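Local atomic coordinates of acyl-CoA dehydrogenase (Mycobacterium thermoresistibile, PDB entry 3PFD), a protein that probably oxidises saturated acyl-CoA thioesters to their 2,3-dehydroacyl products in fatty acid metabolism, and binds a flavin adenine dinucleotide cofactor, present here in its reduced form. Residues L271-A276 / Q350-Y355; Y277-K282 / P287-Q292. All blocks are in the same frame, centred on the assembly; numbering follows the deposited sequence. Where two conformers were deposited one is given.

Interaction 1: residues L271-A276 / Q350-Y355; sequences LDAAIA and QLFGGY. With FDA (dihydroflavine-adenine dinucleotide), chain B.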
loop_
_atom_site.group_PDB
_atom_site.type_symbol
_atom_site.label_atom_id
_atom_site.label_comp_id
_atom_site.label_asym_id
_atom_site.label_seq_id
_atom_site.Cartn_x
_atom_site.Cartn_y
_atom_site.Cartn_z
ATOM N N LEU C 271 -4.560 -17.746 5.808
ATOM C CA LEU C 271 -5.973 -17.398 5.552
ATOM C C LEU C 271 -6.950 -18.472 6.070
ATOM O O LEU C 271 -7.950 -18.136 6.703
ATOM C CB LEU C 271 -6.223 -17.158 4.057
ATOM C CG LEU C 271 -7.701 -17.051 3.629
ATOM C CD1 LEU C 271 -8.286 -15.731 4.197
ATOM C CD2 LEU C 271 -7.870 -17.114 2.113
ATOM N N ASP C 272 -6.698 -19.753 5.777
ATOM C CA ASP C 272 -7.573 -20.823 6.306
ATOM C C ASP C 272 -7.678 -20.766 7.830
ATOM O O ASP C 272 -8.780 -20.899 8.393
ATOM C CB ASP C 272 -7.070 -22.210 5.941
ATOM C CG ASP C 272 -7.106 -22.485 4.455
ATOM O OD1 ASP C 272 -7.773 -21.758 3.700
ATOM O OD2 ASP C 272 -6.415 -23.435 4.049
ATOM N N ALA C 273 -6.533 -20.602 8.502
ATOM C CA ALA C 273 -6.517 -20.518 9.969
ATOM C C ALA C 273 -7.328 -19.294 10.449
ATOM O O ALA C 273 -8.130 -19.424 11.377
ATOM C CB ALA C 273 -5.036 -20.487 10.528
ATOM N N ALA C 274 -7.149 -18.136 9.803
ATOM C CA ALA C 274 -7.872 -16.899 10.165
ATOM C C ALA C 274 -9.400 -16.975 9.941
ATOM O O ALA C 274 -10.166 -16.435 10.741
ATOM C CB ALA C 274 -7.303 -15.678 9.419
ATOM N N ILE C 275 -9.836 -17.594 8.844
ATOM C CA ILE C 275 -11.269 -17.795 8.621
ATOM C C ILE C 275 -11.819 -18.694 9.746
ATOM O O ILE C 275 -12.788 -18.330 10.411
ATOM C CB ILE C 275 -11.572 -18.418 7.220
ATOM C CG1 ILE C 275 -11.276 -17.412 6.094
ATOM C CG2 ILE C 275 -13.050 -18.937 7.110
ATOM C CD1 ILE C 275 -11.203 -18.060 4.700
ATOM N N ALA C 276 -11.191 -19.848 9.972
ATOM C CA ALA C 276 -11.652 -20.723 11.061
ATOM C C ALA C 276 -11.679 -20.007 12.408
ATOM O O ALA C 276 -12.681 -20.073 13.135
ATOM C CB ALA C 276 -10.842 -22.041 11.134
ATOM N N GLN C 350 -2.594 -10.689 12.945
ATOM C CA GLN C 350 -3.435 -9.604 13.438
ATOM C C GLN C 350 -4.838 -10.090 13.782
ATOM O O GLN C 350 -5.400 -9.711 14.826
ATOM C CB GLN C 350 -3.494 -8.454 12.409
ATOM C CG GLN C 350 -4.251 -7.202 12.917
ATOM C CD GLN C 350 -3.489 -6.473 14.032
ATOM O OE1 GLN C 350 -2.272 -6.618 14.139
ATOM N NE2 GLN C 350 -4.196 -5.663 14.839
ATOM N N LEU C 351 -5.410 -10.927 12.904
ATOM C CA LEU C 351 -6.790 -11.353 13.090
ATOM C C LEU C 351 -7.036 -12.288 14.288
ATOM O O LEU C 351 -8.157 -12.387 14.772
ATOM C CB LEU C 351 -7.360 -11.939 11.798
ATOM C CG LEU C 351 -7.612 -10.879 10.733
ATOM C CD1 LEU C 351 -8.042 -11.547 9.454
ATOM C CD2 LEU C 351 -8.630 -9.827 11.175
ATOM N N PHE C 352 -5.992 -12.962 14.749
ATOM C CA PHE C 352 -6.035 -13.795 15.975
ATOM C C PHE C 352 -5.894 -12.950 17.256
ATOM O O PHE C 352 -6.104 -13.440 18.391
ATOM C CB PHE C 352 -4.892 -14.809 15.952
ATOM C CG PHE C 352 -5.195 -16.087 15.190
ATOM C CD1 PHE C 352 -5.297 -16.090 13.802
ATOM C CD2 PHE C 352 -5.378 -17.296 15.874
ATOM C CE1 PHE C 352 -5.576 -17.281 13.108
ATOM C CE2 PHE C 352 -5.641 -18.480 15.178
ATOM C CZ PHE C 352 -5.735 -18.478 13.805
ATOM N N GLY C 353 -5.510 -11.690 17.084
ATOM C CA GLY C 353 -5.275 -10.814 18.226
ATOM C C GLY C 353 -4.095 -11.342 19.024
ATOM O O GLY C 353 -3.123 -11.791 18.450
ATOM N N GLY C 354 -4.192 -11.313 20.350
ATOM C CA GLY C 354 -3.062 -11.749 21.196
ATOM C C GLY C 354 -2.622 -13.186 20.954
ATOM O O GLY C 354 -1.415 -13.491 20.888
ATOM N N TYR C 355 -3.581 -14.094 20.793
ATOM C CA TYR C 355 -3.247 -15.493 20.495
ATOM C C TYR C 355 -2.391 -15.623 19.222
ATOM O O TYR C 355 -1.519 -16.503 19.138
ATOM C CB TYR C 355 -4.490 -16.371 20.404
ATOM C CG TYR C 355 -4.736 -17.172 21.658
ATOM C CD1 TYR C 355 -5.998 -17.220 22.246
ATOM C CD2 TYR C 355 -3.706 -17.879 22.255
ATOM C CE1 TYR C 355 -6.221 -17.948 23.399
ATOM C CE2 TYR C 355 -3.915 -18.614 23.401
ATOM C CZ TYR C 355 -5.175 -18.639 23.976
ATOM O OH TYR C 355 -5.383 -19.366 25.121
HETATM P PA FDA B . -9.664 -10.290 20.203
HETATM O O1A FDA B . -10.333 -9.183 20.972
HETATM O O2A FDA B . -10.235 -11.672 20.148
HETATM O O5B FDA B . -9.471 -9.799 18.682
HETATM C C5B FDA B . -9.227 -10.721 17.626
HETATM C C4B FDA B . -9.252 -9.921 16.333
HETATM O O4B FDA B . -10.592 -9.414 16.153
HETATM C C3B FDA B . -8.320 -8.711 16.339
HETATM O O3B FDA B . -7.865 -8.456 15.021
HETATM C C2B FDA B . -9.260 -7.555 16.626
HETATM O O2B FDA B . -8.780 -6.318 16.111
HETATM C C1B FDA B . -10.547 -7.991 15.940
HETATM N N9A FDA B . -11.730 -7.292 16.506
HETATM C C8A FDA B . -12.244 -7.470 17.743
HETATM N N7A FDA B . -13.303 -6.653 17.887
HETATM C C5A FDA B . -13.485 -5.963 16.726
HETATM C C6A FDA B . -14.405 -4.990 16.299
HETATM N N6A FDA B . -15.407 -4.560 17.129
HETATM N N1A FDA B . -14.280 -4.465 15.042
HETATM C C2A FDA B . -13.300 -4.889 14.213
HETATM N N3A FDA B . -12.413 -5.820 14.613
HETATM C C4A FDA B . -12.477 -6.370 15.856
HETATM N N1 FDA B . -3.563 -6.750 28.573
HETATM C C2 FDA B . -3.474 -6.363 29.868
HETATM O O2 FDA B . -4.489 -6.314 30.592
HETATM N N3 FDA B . -2.271 -6.059 30.411
HETATM C C4 FDA B . -1.144 -6.091 29.682
HETATM O O4 FDA B . -0.080 -5.768 30.247
HETATM C C4X FDA B . -1.195 -6.463 28.335
HETATM N N5 FDA B . -0.057 -6.790 27.694
HETATM C C5X FDA B . -0.076 -7.516 26.536
HETATM C C6 FDA B . 1.086 -8.162 26.101
HETATM C C7 FDA B . 1.046 -9.095 25.065
HETATM C C7M FDA B . 2.333 -9.762 24.640
HETATM C C8 FDA B . -0.158 -9.396 24.427
HETATM C C8M FDA B . -0.244 -10.426 23.296
HETATM C C9 FDA B . -1.318 -8.762 24.869
HETATM C C9A FDA B . -1.296 -7.828 25.907
HETATM N N10 FDA B . -2.511 -7.432 26.524
HETATM C C10 FDA B . -2.445 -6.809 27.796
HETATM C "C1'" FDA B . -3.819 -7.835 25.957
HETATM C "C2'" FDA B . -4.145 -7.146 24.621
HETATM O "O2'" FDA B . -4.571 -5.802 24.883
HETATM C "C3'" FDA B . -5.192 -7.949 23.851
HETATM O "O3'" FDA B . -4.529 -9.020 23.152
HETATM C "C4'" FDA B . -5.909 -7.075 22.824
HETATM O "O4'" FDA B . -6.688 -6.110 23.532
HETATM C "C5'" FDA B . -6.781 -7.882 21.869
HETATM O "O5'" FDA B . -7.612 -8.810 22.580
HETATM P P FDA B . -7.579 -10.362 22.170
HETATM O O1P FDA B . -6.162 -10.835 22.154
HETATM O O2P FDA B . -8.610 -11.081 23.051
HETATM O O3P FDA B . -8.100 -10.369 20.641
#
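The carbonyl Q350 O, in the last turn of helix 326-352, accepts hydrogen bonds from the ribose hydroxyl O3B of the dihydroflavin cofactor at 2.8 Å and from G353 N at 3.0 Å, so a ligand hydroxyl and a backbone N-H grip one oxygen. The backbone N of G354 donates to phosphate oxygen O1P at 2.7 Å, with an N-H...O angle of 153°. G353 leaves the helix with a positive phi of 65°, and its CA lies 3.7 Å from O3P; with no side chain on G353 or G354, the backbone can run close against the diphosphate. L351 and F352 turn from this ligand-facing backbone to helix 256-280. F352 has CG anti to its carbonyl carbon (chi1 -85°), which carries the ring to the backbone of that helix: CZ is 3.5 Å from A273 O, and CE1 is 3.8 Å from A274 CA. Beside it the branch CD1 of L351 meets the methyl CB of A274 at 4.2 Å, while CB of A273 adds a second methyl against F352 CZ at 3.9 Å. V363 of helix 363-373 touches both A273 and F352, and M297 and L298 of helix 292-321 pack on L351. The side chain of Q350 bonds instead to K371, Q374 and Q381 of the second subunit. Because no hydrogen bond joins 271-276 to 350-355, the two helices are held here by packing, the ring close against the backbone at A273 and A274 and the two methyls adding apolar contact, while Q350 O at the helix end and G354 N just beyond it bind the cofactor.

Interaction 2: residues Y277-K282 / P287-Q292; sequences YTKERK and PVSDNQ. With FDA (dihydroflavine-adenine dinucleotide), chain B.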
loop_
_atom_site.group_PDB
_atom_site.type_symbol
_atom_site.label_atom_id
_atom_site.label_comp_id
_atom_site.label_asym_id
_atom_site.label_seq_id
_atom_site.Cartn_x
_atom_site.Cartn_y
_atom_site.Cartn_z
ATOM N N TYR C 277 -10.597 -19.308 12.740
ATOM C CA TYR C 277 -10.501 -18.701 14.066
ATOM C C TYR C 277 -11.475 -17.524 14.260
ATOM O O TYR C 277 -12.099 -17.421 15.319
ATOM C CB TYR C 277 -9.068 -18.259 14.381
ATOM C CG TYR C 277 -8.932 -17.682 15.779
ATOM C CD1 TYR C 277 -9.028 -16.301 16.002
ATOM C CD2 TYR C 277 -8.773 -18.527 16.889
ATOM C CE1 TYR C 277 -8.915 -15.758 17.290
ATOM C CE2 TYR C 277 -8.689 -18.003 18.174
ATOM C CZ TYR C 277 -8.755 -16.623 18.369
ATOM O OH TYR C 277 -8.664 -16.122 19.637
ATOM N N THR C 278 -11.581 -16.627 13.266
ATOM C CA THR C 278 -12.447 -15.430 13.401
ATOM C C THR C 278 -13.945 -15.778 13.481
ATOM O O THR C 278 -14.740 -15.044 14.091
ATOM C CB THR C 278 -12.187 -14.364 12.294
ATOM O OG1 THR C 278 -12.434 -14.928 11.000
ATOM C CG2 THR C 278 -10.723 -13.842 12.367
ATOM N N LYS C 279 -14.323 -16.911 12.900
ATOM C CA LYS C 279 -15.689 -17.402 12.979
ATOM C C LYS C 279 -16.034 -17.912 14.372
ATOM O O LYS C 279 -17.153 -17.749 14.831
ATOM C CB LYS C 279 -15.935 -18.473 11.908
ATOM C CG LYS C 279 -16.070 -17.845 10.523
ATOM C CD LYS C 279 -16.363 -18.904 9.474
ATOM C CE LYS C 279 -17.784 -19.508 9.626
ATOM N NZ LYS C 279 -17.963 -20.410 8.459
ATOM N N GLU C 280 -15.034 -18.472 15.051
ATOM C CA GLU C 280 -15.195 -19.133 16.339
ATOM C C GLU C 280 -15.021 -18.173 17.531
ATOM O O GLU C 280 -15.745 -18.275 18.513
ATOM C CB GLU C 280 -14.187 -20.310 16.452
ATOM N N ARG C 281 -14.044 -17.266 17.439
ATOM C CA ARG C 281 -13.746 -16.287 18.490
ATOM C C ARG C 281 -14.833 -15.182 18.592
ATOM O O ARG C 281 -15.082 -14.462 17.634
ATOM C CB ARG C 281 -12.350 -15.680 18.215
ATOM C CG ARG C 281 -11.996 -14.429 19.027
ATOM C CD ARG C 281 -12.123 -14.705 20.533
ATOM N NE ARG C 281 -11.435 -13.712 21.354
ATOM C CZ ARG C 281 -11.250 -13.854 22.660
ATOM N NH1 ARG C 281 -11.756 -14.917 23.295
ATOM N NH2 ARG C 281 -10.583 -12.932 23.336
ATOM N N LYS C 282 -15.460 -15.040 19.750
ATOM C CA LYS C 282 -16.468 -14.004 19.941
ATOM C C LYS C 282 -16.056 -12.893 20.910
ATOM O O LYS C 282 -15.490 -13.171 21.975
ATOM C CB LYS C 282 -17.771 -14.628 20.430
ATOM C CG LYS C 282 -18.489 -15.520 19.421
ATOM C CD LYS C 282 -19.367 -16.517 20.194
ATOM C CE LYS C 282 -20.582 -16.965 19.426
ATOM N NZ LYS C 282 -21.634 -15.873 19.423
ATOM N N PRO C 287 -19.243 -13.267 16.554
ATOM C CA PRO C 287 -17.923 -13.658 16.051
ATOM C C PRO C 287 -17.127 -12.416 15.656
ATOM O O PRO C 287 -17.721 -11.463 15.195
ATOM C CB PRO C 287 -18.270 -14.466 14.793
ATOM C CG PRO C 287 -19.559 -15.101 15.125
ATOM C CD PRO C 287 -20.312 -14.134 16.010
ATOM N N VAL C 288 -15.807 -12.417 15.819
ATOM C CA VAL C 288 -15.028 -11.269 15.316
ATOM C C VAL C 288 -15.113 -11.125 13.782
ATOM O O VAL C 288 -14.989 -10.015 13.238
ATOM C CB VAL C 288 -13.567 -11.185 15.874
ATOM C CG1 VAL C 288 -13.599 -10.920 17.366
ATOM C CG2 VAL C 288 -12.727 -12.425 15.527
ATOM N N SER C 289 -15.408 -12.223 13.097
ATOM C CA SER C 289 -15.612 -12.182 11.656
ATOM C C SER C 289 -16.899 -11.425 11.246
ATOM O O SER C 289 -17.073 -11.091 10.083
ATOM C CB SER C 289 -15.614 -13.606 11.101
ATOM O OG SER C 289 -16.678 -14.360 11.632
ATOM N N ASP C 290 -17.789 -11.171 12.212
ATOM C CA ASP C 290 -19.014 -10.391 11.976
ATOM C C ASP C 290 -18.765 -8.898 11.673
ATOM O O ASP C 290 -19.665 -8.213 11.200
ATOM C CB ASP C 290 -19.957 -10.476 13.182
ATOM C CG ASP C 290 -21.029 -11.507 13.013
ATOM O OD1 ASP C 290 -22.133 -11.322 13.579
ATOM O OD2 ASP C 290 -20.778 -12.514 12.313
ATOM N N ASN C 291 -17.558 -8.413 11.932
ATOM C CA ASN C 291 -17.203 -7.014 11.738
ATOM C C ASN C 291 -16.731 -6.757 10.308
ATOM O O ASN C 291 -15.859 -7.468 9.800
ATOM C CB ASN C 291 -16.115 -6.605 12.729
ATOM C CG ASN C 291 -16.530 -6.844 14.153
ATOM O OD1 ASN C 291 -17.442 -6.201 14.624
ATOM N ND2 ASN C 291 -15.868 -7.772 14.844
ATOM N N GLN C 292 -17.305 -5.744 9.672
ATOM C CA GLN C 292 -17.015 -5.507 8.267
ATOM C C GLN C 292 -15.526 -5.217 7.973
ATOM O O GLN C 292 -15.027 -5.613 6.918
ATOM C CB GLN C 292 -17.954 -4.452 7.642
ATOM C CG GLN C 292 -17.919 -4.495 6.095
ATOM C CD GLN C 292 -18.735 -3.417 5.425
ATOM O OE1 GLN C 292 -18.527 -2.223 5.676
ATOM N NE2 GLN C 292 -19.686 -3.829 4.560
HETATM P PA FDA B . -9.664 -10.290 20.203
HETATM O O1A FDA B . -10.333 -9.183 20.972
HETATM O O2A FDA B . -10.235 -11.672 20.148
HETATM O O5B FDA B . -9.471 -9.799 18.682
HETATM C C5B FDA B . -9.227 -10.721 17.626
HETATM C C4B FDA B . -9.252 -9.921 16.333
HETATM O O4B FDA B . -10.592 -9.414 16.153
HETATM C C3B FDA B . -8.320 -8.711 16.339
HETATM O O3B FDA B . -7.865 -8.456 15.021
HETATM C C2B FDA B . -9.260 -7.555 16.626
HETATM O O2B FDA B . -8.780 -6.318 16.111
HETATM C C1B FDA B . -10.547 -7.991 15.940
HETATM N N9A FDA B . -11.730 -7.292 16.506
HETATM C C8A FDA B . -12.244 -7.470 17.743
HETATM N N7A FDA B . -13.303 -6.653 17.887
HETATM C C5A FDA B . -13.485 -5.963 16.726
HETATM C C6A FDA B . -14.405 -4.990 16.299
HETATM N N6A FDA B . -15.407 -4.560 17.129
HETATM N N1A FDA B . -14.280 -4.465 15.042
HETATM C C2A FDA B . -13.300 -4.889 14.213
HETATM N N3A FDA B . -12.413 -5.820 14.613
HETATM C C4A FDA B . -12.477 -6.370 15.856
HETATM N N1 FDA B . -3.563 -6.750 28.573
HETATM C C2 FDA B . -3.474 -6.363 29.868
HETATM O O2 FDA B . -4.489 -6.314 30.592
HETATM N N3 FDA B . -2.271 -6.059 30.411
HETATM C C4 FDA B . -1.144 -6.091 29.682
HETATM O O4 FDA B . -0.080 -5.768 30.247
HETATM C C4X FDA B . -1.195 -6.463 28.335
HETATM N N5 FDA B . -0.057 -6.790 27.694
HETATM C C5X FDA B . -0.076 -7.516 26.536
HETATM C C6 FDA B . 1.086 -8.162 26.101
HETATM C C7 FDA B . 1.046 -9.095 25.065
HETATM C C7M FDA B . 2.333 -9.762 24.640
HETATM C C8 FDA B . -0.158 -9.396 24.427
HETATM C C8M FDA B . -0.244 -10.426 23.296
HETATM C C9 FDA B . -1.318 -8.762 24.869
HETATM C C9A FDA B . -1.296 -7.828 25.907
HETATM N N10 FDA B . -2.511 -7.432 26.524
HETATM C C10 FDA B . -2.445 -6.809 27.796
HETATM C "C1'" FDA B . -3.819 -7.835 25.957
HETATM C "C2'" FDA B . -4.145 -7.146 24.621
HETATM O "O2'" FDA B . -4.571 -5.802 24.883
HETATM C "C3'" FDA B . -5.192 -7.949 23.851
HETATM O "O3'" FDA B . -4.529 -9.020 23.152
HETATM C "C4'" FDA B . -5.909 -7.075 22.824
HETATM O "O4'" FDA B . -6.688 -6.110 23.532
HETATM C "C5'" FDA B . -6.781 -7.882 21.869
HETATM O "O5'" FDA B . -7.612 -8.810 22.580
HETATM P P FDA B . -7.579 -10.362 22.170
HETATM O O1P FDA B . -6.162 -10.835 22.154
HETATM O O2P FDA B . -8.610 -11.081 23.051
HETATM O O3P FDA B . -8.100 -10.369 20.641
#
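A tight antiparallel hairpin follows helix 256-280, and K282 and P287 form its non-hydrogen-bonded pair, with CG of K282 lying along the proline ring, 3.7 Å from P287 N. Next to this pair V288 N donates to R281 O at 2.8 Å, meeting the carbonyl almost end-on (C=O...N 168°). In the last helical turn T278 O accepts a hydrogen bond from S289 N at 3.1 Å, from 52° above its carbonyl plane, and a weak one from S289 OG; the threonine's own OG1 is bonded back to A274 O. R281 turns to the cofactor: bent at chi2 (56°), its chain brings NE in the guanidinium plane to O2A at 2.7 Å, and NH2 to O2P, also at 2.7 Å, so one arginine spans both phosphates. V288 CB lies 3.5 Å from the ribose ring oxygen O4B, and its CG1 approaches adenine C8A. N291 ties ND2 to V288 O at 2.9 Å and lays its amide against the adenine, CG 3.4 Å from N1A. R281 NH1 reaches R141 O of the second subunit. An arginine at the junction of helix and hairpin on the diphosphate, with V288 and N291 of the following turn against one face of the adenine, belongs to the intersubunit flavin site of the acyl-CoA dehydrogenase fold.

Both contacts use the C-terminal part of helix 256-280: interaction 1 its residues 271-276, interaction 2 the next turn and the hairpin beyond. Along the chain, the pairing of interaction 2 is local, whereas interaction 1 brings in the end of helix 326-352 after helix 292-321 has intervened. They lie about 9 Å apart, centre to centre, within the C-terminal domain, and they touch directly, the ring of F352 stacking on Y277 with its CZ 3.4 Å from Y277 CB. They approach the adenosine diphosphate part of the cofactor from different sides. The second subunit supplies T379, S145 and S139, so this flavin site is shared between two subunits, consistent with a need for their association.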